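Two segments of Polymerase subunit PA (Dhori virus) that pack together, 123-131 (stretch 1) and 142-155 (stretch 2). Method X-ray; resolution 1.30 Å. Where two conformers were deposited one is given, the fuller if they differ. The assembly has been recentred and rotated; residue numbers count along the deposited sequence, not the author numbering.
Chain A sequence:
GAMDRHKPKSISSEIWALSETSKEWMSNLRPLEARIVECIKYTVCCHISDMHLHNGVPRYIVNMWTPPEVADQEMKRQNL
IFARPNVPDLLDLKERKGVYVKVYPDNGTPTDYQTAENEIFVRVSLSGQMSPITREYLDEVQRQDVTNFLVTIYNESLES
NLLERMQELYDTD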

ATOM      1  N   ARG A 123      -6.020   4.510   4.179  0.60  6.35           N
ATOM      2  CA  ARG A 123      -6.952   4.616   3.054  0.60  6.76           C
ATOM      3  C   ARG A 123      -6.625   5.878   2.290  0.60  6.05           C
ATOM      4  O   ARG A 123      -6.744   6.988   2.805  0.60  8.15           O
ATOM      5  CB  ARG A 123      -8.425   4.638   3.485  0.60  7.75           C
ATOM      6  CG  ARG A 123      -8.982   3.255   3.919  0.60  9.09           C
ATOM      7  CD  ARG A 123     -10.434   3.404   4.359  0.60 10.01           C
ATOM      8  NE  ARG A 123     -11.210   2.138   4.332  0.60 10.31           N
ATOM      9  CZ  ARG A 123     -11.730   1.499   5.395  0.60  9.51           C
ATOM     10  NH1 ARG A 123     -11.542   1.968   6.642  0.60 11.67           N
ATOM     11  NH2 ARG A 123     -12.504   0.402   5.202  0.60 10.28           N
ATOM     12  N   VAL A 124      -6.098   5.700   1.082  1.00  6.75           N
ATOM     13  CA  VAL A 124      -5.602   6.812   0.272  1.00  7.00           C
ATOM     14  C   VAL A 124      -6.180   6.729  -1.100  1.00  7.43           C
ATOM     15  O   VAL A 124      -6.395   5.631  -1.655  1.00  8.82           O
ATOM     16  CB  VAL A 124      -4.063   6.829   0.233  1.00  6.73           C
ATOM     17  CG1 VAL A 124      -3.426   7.021   1.607  1.00  9.75           C
ATOM     18  CG2 VAL A 124      -3.448   5.609  -0.431  1.00  9.59           C
ATOM     19  N   SER A 125      -6.353   7.881  -1.761  1.00  9.08           N
ATOM     20  CA  SER A 125      -6.838   7.932  -3.152  1.00  8.87           C
ATOM     21  C   SER A 125      -5.702   8.108  -4.087  1.00 10.06           C
ATOM     22  O   SER A 125      -4.631   8.607  -3.753  1.00  9.77           O
ATOM     23  CB  SER A 125      -7.851   9.038  -3.365  1.00 10.04           C
ATOM     24  OG  SER A 125      -7.202  10.303  -3.488  1.00 10.38           O
ATOM     25  N   LEU A 126      -5.941   7.754  -5.353  1.00 10.51           N
ATOM     26  CA  LEU A 126      -4.930   7.933  -6.382  1.00 12.47           C
ATOM     27  C   LEU A 126      -4.519   9.406  -6.521  1.00 11.02           C
ATOM     28  O   LEU A 126      -3.392   9.713  -6.880  1.00 15.44           O
ATOM     29  CB  LEU A 126      -5.368   7.358  -7.768  1.00 15.38           C
ATOM     30  CG  LEU A 126      -5.534   5.848  -8.004  1.00 17.37           C
ATOM     31  CD1 LEU A 126      -6.179   5.535  -9.367  1.00 21.30           C
ATOM     32  CD2 LEU A 126      -4.252   5.043  -7.791  1.00 20.74           C
ATOM     33  N   SER A 127      -5.458  10.318  -6.252  1.00  9.09           N
ATOM     34  CA  SER A 127      -5.191  11.763  -6.362  1.00  9.17           C
ATOM     35  C   SER A 127      -4.569  12.319  -5.112  1.00  7.90           C
ATOM     36  O   SER A 127      -4.418  13.535  -4.978  1.00  9.46           O
ATOM     37  CB  SER A 127      -6.484  12.509  -6.677  1.00  8.92           C
ATOM     38  OG  SER A 127      -7.381  12.293  -5.674  1.00 12.05           O
ATOM     39  N   GLY A 128      -4.172  11.465  -4.171  1.00  8.76           N
ATOM     40  CA  GLY A 128      -3.363  11.906  -3.082  1.00  8.13           C
ATOM     41  C   GLY A 128      -4.126  12.291  -1.819  1.00  8.33           C
ATOM     42  O   GLY A 128      -3.584  12.908  -0.886  1.00  9.57           O
ATOM     43  N   GLN A 129      -5.394  11.941  -1.791  0.60  8.05           N
ATOM     44  CA  GLN A 129      -6.218  12.198  -0.602  0.60  9.10           C
ATOM     45  C   GLN A 129      -6.032  11.108   0.467  0.60  7.36           C
ATOM     46  O   GLN A 129      -5.775   9.976   0.142  0.60  9.84           O
ATOM     47  CB  GLN A 129      -7.720  12.332  -0.951  0.60  9.35           C
ATOM     48  CG  GLN A 129      -7.959  13.459  -1.930  0.60  9.86           C
ATOM     49  CD  GLN A 129      -8.357  14.703  -1.192  0.60 14.79           C
ATOM     50  OE1 GLN A 129      -9.514  14.867  -0.826  0.60 26.15           O
ATOM     51  NE2 GLN A 129      -7.401  15.561  -0.920  0.60 13.50           N
ATOM     52  N   MET A 130      -6.196  11.486   1.734  1.00  7.59           N
ATOM     53  CA  MET A 130      -6.051  10.586   2.836  1.00  7.42           C
ATOM     54  C   MET A 130      -7.312  10.641   3.681  1.00  6.85           C
ATOM     55  O   MET A 130      -7.815  11.734   3.994  1.00  7.56           O
ATOM     56  CB  MET A 130      -4.880  10.985   3.738  1.00  8.50           C
ATOM     57  CG  MET A 130      -3.539  10.885   3.089  1.00  9.31           C
ATOM     58  SD  MET A 130      -2.215  11.722   4.035  1.00 14.19           S
ATOM     59  CE  MET A 130      -2.763  13.553   3.944  1.00 14.99           C
ATOM     60  N   SER A 131      -7.835   9.492   4.144  1.00  6.46           N
ATOM     61  CA  SER A 131      -8.980   9.480   5.068  1.00  6.84           C
ATOM     62  C   SER A 131      -8.580  10.176   6.358  1.00  6.90           C
ATOM     63  O   SER A 131      -7.408  10.286   6.709  1.00  6.90           O
ATOM     64  CB  SER A 131      -9.441   8.095   5.382  1.00  6.81           C
ATOM     65  OG  SER A 131      -8.637   7.451   6.329  1.00  7.87           O
ATOM     66  N   GLN A 142       5.624  10.925   6.836  1.00  6.55           N
ATOM     67  CA  GLN A 142       4.917   9.894   6.124  1.00  6.04           C
ATOM     68  C   GLN A 142       3.832  10.398   5.199  1.00  5.72           C
ATOM     69  O   GLN A 142       3.725   9.960   4.059  1.00  6.16           O
ATOM     70  CB  GLN A 142       4.305   8.915   7.137  1.00  6.22           C
ATOM     71  CG  GLN A 142       5.315   8.120   7.966  1.00  6.27           C
ATOM     72  CD  GLN A 142       4.651   7.276   8.996  1.00  5.87           C
ATOM     73  OE1 GLN A 142       3.865   7.830   9.789  1.00  7.38           O
ATOM     74  NE2 GLN A 142       4.947   5.984   9.054  1.00  5.62           N
ATOM     75  N   ARG A 143       3.047  11.358   5.671  1.00  5.87           N
ATOM     76  CA  ARG A 143       2.045  11.943   4.801  1.00  5.74           C
ATOM     77  C   ARG A 143       2.619  12.604   3.557  1.00  6.23           C
ATOM     78  O   ARG A 143       2.142  12.421   2.449  1.00  7.05           O
ATOM     79  CB  ARG A 143       1.126  12.972   5.566  1.00  6.23           C
ATOM     80  CG  ARG A 143       0.370  12.381   6.705  1.00  6.61           C
ATOM     81  CD  ARG A 143      -0.668  13.283   7.214  1.00  6.35           C
ATOM     82  NE  ARG A 143      -0.202  14.585   7.638  1.00  6.47           N
ATOM     83  CZ  ARG A 143       0.241  14.858   8.854  1.00  6.30           C
ATOM     84  NH1 ARG A 143       0.328  13.922   9.790  1.00  7.11           N
ATOM     85  NH2 ARG A 143       0.639  16.085   9.145  1.00  7.34           N
ATOM     86  N   GLN A 144       3.714  13.307   3.760  1.00  6.60           N
ATOM     87  CA  GLN A 144       4.425  13.932   2.640  1.00  7.80           C
ATOM     88  C   GLN A 144       4.964  12.918   1.674  1.00  6.78           C
ATOM     89  O   GLN A 144       4.759  13.106   0.473  1.00  8.28           O
ATOM     90  CB  GLN A 144       5.528  14.853   3.192  1.00  7.98           C
ATOM     91  CG  GLN A 144       5.083  16.187   3.790  1.00  9.50           C
ATOM     92  CD  GLN A 144       4.754  17.130   2.639  1.00 13.98           C
ATOM     93  OE1 GLN A 144       5.632  17.839   2.098  1.00 17.53           O
ATOM     94  NE2 GLN A 144       3.527  17.095   2.228  1.00 13.07           N
ATOM     95  N   ASP A 145       5.610  11.875   2.159  1.00  7.70           N
ATOM     96  CA  ASP A 145       6.219  10.924   1.252  1.00  6.99           C
ATOM     97  C   ASP A 145       5.183  10.135   0.491  1.00  6.96           C
ATOM     98  O   ASP A 145       5.302   9.901  -0.731  1.00  7.37           O
ATOM     99  CB  ASP A 145       7.134   9.994   1.999  1.00  7.06           C
ATOM    100  CG  ASP A 145       8.422  10.614   2.486  1.00  9.24           C
ATOM    101  OD1 ASP A 145       8.758  11.747   2.043  1.00 14.10           O
ATOM    102  OD2 ASP A 145       9.049  10.002   3.371  1.00 10.07           O
ATOM    103  N   VAL A 146       4.146   9.687   1.184  1.00  6.52           N
ATOM    104  CA  VAL A 146       3.060   8.936   0.543  1.00  5.76           C
ATOM    105  C   VAL A 146       2.312   9.828  -0.491  1.00  7.08           C
ATOM    106  O   VAL A 146       2.122   9.403  -1.634  1.00  7.97           O
ATOM    107  CB  VAL A 146       2.087   8.377   1.579  1.00  6.42           C
ATOM    108  CG1 VAL A 146       0.793   7.887   0.937  1.00  8.00           C
ATOM    109  CG2 VAL A 146       2.760   7.350   2.453  1.00  6.24           C
ATOM    110  N   THR A 147       1.918  11.025  -0.120  1.00  7.55           N
ATOM    111  CA  THR A 147       1.165  11.884  -0.995  1.00  9.90           C
ATOM    112  C   THR A 147       2.030  12.355  -2.145  1.00  8.32           C
ATOM    113  O   THR A 147       1.509  12.430  -3.278  1.00 11.05           O
ATOM    114  CB  THR A 147       0.610  13.113  -0.227  1.00 11.54           C
ATOM    115  OG1 THR A 147       1.695  13.936   0.286  1.00 16.13           O
ATOM    116  CG2 THR A 147      -0.294  12.590   0.854  1.00  9.89           C
ATOM    117  N   ASN A 148       3.306  12.630  -1.938  0.60  8.88           N
ATOM    118  CA  ASN A 148       4.070  13.091  -3.078  0.60  9.66           C
ATOM    119  C   ASN A 148       4.189  11.979  -4.120  0.60  9.01           C
ATOM    120  O   ASN A 148       4.179  12.273  -5.337  0.60  8.32           O
ATOM    121  CB  ASN A 148       5.460  13.553  -2.625  0.60 10.81           C
ATOM    122  CG  ASN A 148       5.421  14.851  -1.831  0.60 14.66           C
ATOM    123  OD1 ASN A 148       4.457  15.581  -1.916  0.60 19.43           O
ATOM    124  ND2 ASN A 148       6.436  15.088  -0.986  0.60 17.23           N
ATOM    125  N   PHE A 149       4.332  10.736  -3.687  1.00  7.70           N
ATOM    126  CA  PHE A 149       4.356   9.617  -4.630  1.00  7.08           C
ATOM    127  C   PHE A 149       3.027   9.488  -5.350  1.00  7.31           C
ATOM    128  O   PHE A 149       2.995   9.410  -6.573  1.00  8.58           O
ATOM    129  CB  PHE A 149       4.675   8.311  -3.904  1.00  7.68           C
ATOM    130  CG  PHE A 149       4.359   7.093  -4.719  1.00  6.48           C
ATOM    131  CD1 PHE A 149       4.966   6.884  -5.976  1.00  7.49           C
ATOM    132  CD2 PHE A 149       3.355   6.219  -4.313  1.00  7.49           C
ATOM    133  CE1 PHE A 149       4.581   5.786  -6.758  1.00  7.20           C
ATOM    134  CE2 PHE A 149       3.010   5.158  -5.092  1.00  7.39           C
ATOM    135  CZ  PHE A 149       3.612   4.929  -6.295  1.00  6.11           C
ATOM    136  N   LEU A 150       1.913   9.510  -4.631  1.00  6.94           N
ATOM    137  CA  LEU A 150       0.593   9.326  -5.268  1.00  8.58           C
ATOM    138  C   LEU A 150       0.362  10.424  -6.305  1.00  9.78           C
ATOM    139  O   LEU A 150      -0.111  10.178  -7.399  1.00 10.49           O
ATOM    140  CB  LEU A 150      -0.523   9.359  -4.192  1.00  7.60           C
ATOM    141  CG  LEU A 150      -0.553   8.102  -3.277  1.00  7.57           C
ATOM    142  CD1 LEU A 150      -1.465   8.372  -2.101  1.00  8.89           C
ATOM    143  CD2 LEU A 150      -0.954   6.847  -4.029  1.00  9.47           C
ATOM    144  N   VAL A 151       0.669  11.667  -5.976  1.00  9.26           N
ATOM    145  CA  VAL A 151       0.482  12.755  -6.905  1.00 11.35           C
ATOM    146  C   VAL A 151       1.391  12.623  -8.108  1.00  9.83           C
ATOM    147  O   VAL A 151       0.977  13.045  -9.237  1.00  9.71           O
ATOM    148  CB  VAL A 151       0.736  14.097  -6.173  1.00 14.80           C
ATOM    149  CG1 VAL A 151       1.114  15.194  -7.198  1.00 19.92           C
ATOM    150  CG2 VAL A 151      -0.406  14.371  -5.158  1.00 17.85           C
ATOM    151  N   THR A 152       2.576  12.121  -7.956  1.00  9.34           N
ATOM    152  CA  THR A 152       3.457  11.891  -9.076  1.00  8.53           C
ATOM    153  C   THR A 152       2.869  10.862 -10.050  1.00  9.06           C
ATOM    154  O   THR A 152       2.784  11.118 -11.286  1.00  8.30           O
ATOM    155  CB  THR A 152       4.857  11.409  -8.600  1.00 10.35           C
ATOM    156  OG1 THR A 152       5.411  12.400  -7.754  1.00 12.41           O
ATOM    157  CG2 THR A 152       5.787  11.179  -9.745  1.00 13.28           C
ATOM    158  N   ILE A 153       2.460   9.709  -9.565  1.00  7.55           N
ATOM    159  CA  ILE A 153       1.873   8.723 -10.459  1.00  7.36           C
ATOM    160  C   ILE A 153       0.509   9.122 -11.002  1.00  7.00           C
ATOM    161  O   ILE A 153       0.194   8.902 -12.179  1.00  8.37           O
ATOM    162  CB  ILE A 153       1.838   7.323  -9.861  1.00  8.65           C
ATOM    163  CG1 ILE A 153       1.504   6.278 -10.954  1.00 10.56           C
ATOM    164  CG2 ILE A 153       1.025   7.151  -8.586  1.00  9.10           C
ATOM    165  CD1 ILE A 153       1.980   4.872 -10.692  1.00 13.49           C
ATOM    166  N   TYR A 154      -0.292   9.844 -10.234  1.00  7.73           N
ATOM    167  CA  TYR A 154      -1.564  10.397 -10.694  1.00  7.75           C
ATOM    168  C   TYR A 154      -1.311  11.341 -11.872  1.00  6.64           C
ATOM    169  O   TYR A 154      -1.954  11.231 -12.917  1.00  6.78           O
ATOM    170  CB  TYR A 154      -2.211  11.152  -9.568  1.00  8.59           C
ATOM    171  CG  TYR A 154      -3.505  11.824  -9.905  1.00  9.22           C
ATOM    172  CD1 TYR A 154      -4.637  11.164 -10.143  1.00 12.10           C
ATOM    173  CD2 TYR A 154      -3.582  13.221  -9.863  1.00 10.00           C
ATOM    174  CE1 TYR A 154      -5.858  11.821 -10.365  1.00 13.97           C
ATOM    175  CE2 TYR A 154      -4.760  13.864 -10.163  1.00 11.09           C
ATOM    176  CZ  TYR A 154      -5.913  13.155 -10.410  1.00 13.26           C
ATOM    177  OH  TYR A 154      -7.096  13.825 -10.651  1.00 19.17           O
ATOM    178  N   ASN A 155      -0.410  12.288 -11.690  1.00  6.59           N
ATOM    179  CA  ASN A 155      -0.095  13.228 -12.775  1.00  6.76           C
ATOM    180  C   ASN A 155       0.497  12.557 -14.013  1.00  7.85           C
ATOM    181  O   ASN A 155       0.236  12.994 -15.130  1.00  8.34           O
ATOM    182  CB  ASN A 155       0.708  14.390 -12.252  1.00  6.49           C
ATOM    183  CG  ASN A 155      -0.170  15.350 -11.525  1.00  8.07           C
ATOM    184  OD1 ASN A 155      -1.223  15.738 -12.059  1.00  8.46           O
ATOM    185  ND2 ASN A 155       0.276  15.747 -10.299  1.00 14.41           N
TER

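A strand that ends in a tight turn lies here against one side of a helix. Residues 123-125 finish the strand, a type I beta turn runs from Ser125 to Gly128, and the chain then doubles back so that Ser125 N donates to Gln129 O (2.9 Å) and Ser131 N to Arg123 O (3.0 Å). Strand and helix run in roughly the same direction, their axes 33° apart and 9.9 Å at closest approach. No hydrogen bond crosses between the stretches. The helix is held by its own i to i+4 bonds, and in stretch 1 three backbone bonds tie the strand and turn together; what joins the two is close packing over 505 Å² of buried surface, both sides summed.

Leu150 covers the most surface on the helix. Its CA-to-CB bond points toward the turn, and its branched end meets the strand: CD1 lies 3.8 Å from Val124 CG2 and 3.6 Å from Ser125 O. Leucine suits this place because it offers a hydrocarbon surface to Val124 and asks for no hydrogen-bond partner. Val124, also pointing toward the helix, extends the apolar patch by a looser contact, its CG1 4.4 Å from Val146 CG1. All three of these residues are buried, as such hydrocarbon surface should be.

Behind Leu150 the turn comes very close to the helix. The CA of Gly128 lies 4.0 Å from Leu150 CB and 5.0 Å from the CA of Thr147. Glycine is fitted to this point twice over. Its backbone angles, phi 94° and psi 12°, would jam a CB against the preceding carbonyl oxygen, and a CB placed there would also come within 2.9 Å of Val151 CG2, a clash.

Met130, beyond the turn, contributes the most area from its own stretch. Its long, unbranched side chain reaches the helix, where SD sits 3.8 Å from both Arg143 CG and Thr147 CG2. The sulfur is large, polarizable and only weakly polar, so it packs well against carbon. Arg143 takes part here through the aliphatic portion of its side chain, while its NH1 is hydrogen-bonded elsewhere in the structure. Thr147 likewise offers a methyl group, CG2, which also lies 3.7 Å from Gly128 O; its hydroxyl is turned back to its own helix, OG1 donating to Arg143 O at 2.7 Å.

At the other end of the contact, Tyr154 receives the turn on its ring. Ser127 lies over one face, with its CA 3.9 Å from the ring centroid and 12° off the normal, a CH-pi contact in which a slightly positive C-H meets the electron-rich ring. Ser127 CB also lies over this face, 3.8 Å from Tyr154 CE1. Ser127 OG shares a hydrogen bond with Ser125 OG (3.0 Å). Ser125 OG in turn accepts from Gln129 N at 3.0 Å, bracing the turn from within. Nearby, Leu126 O comes 3.3 Å from Tyr154 CB, a tight van der Waals contact.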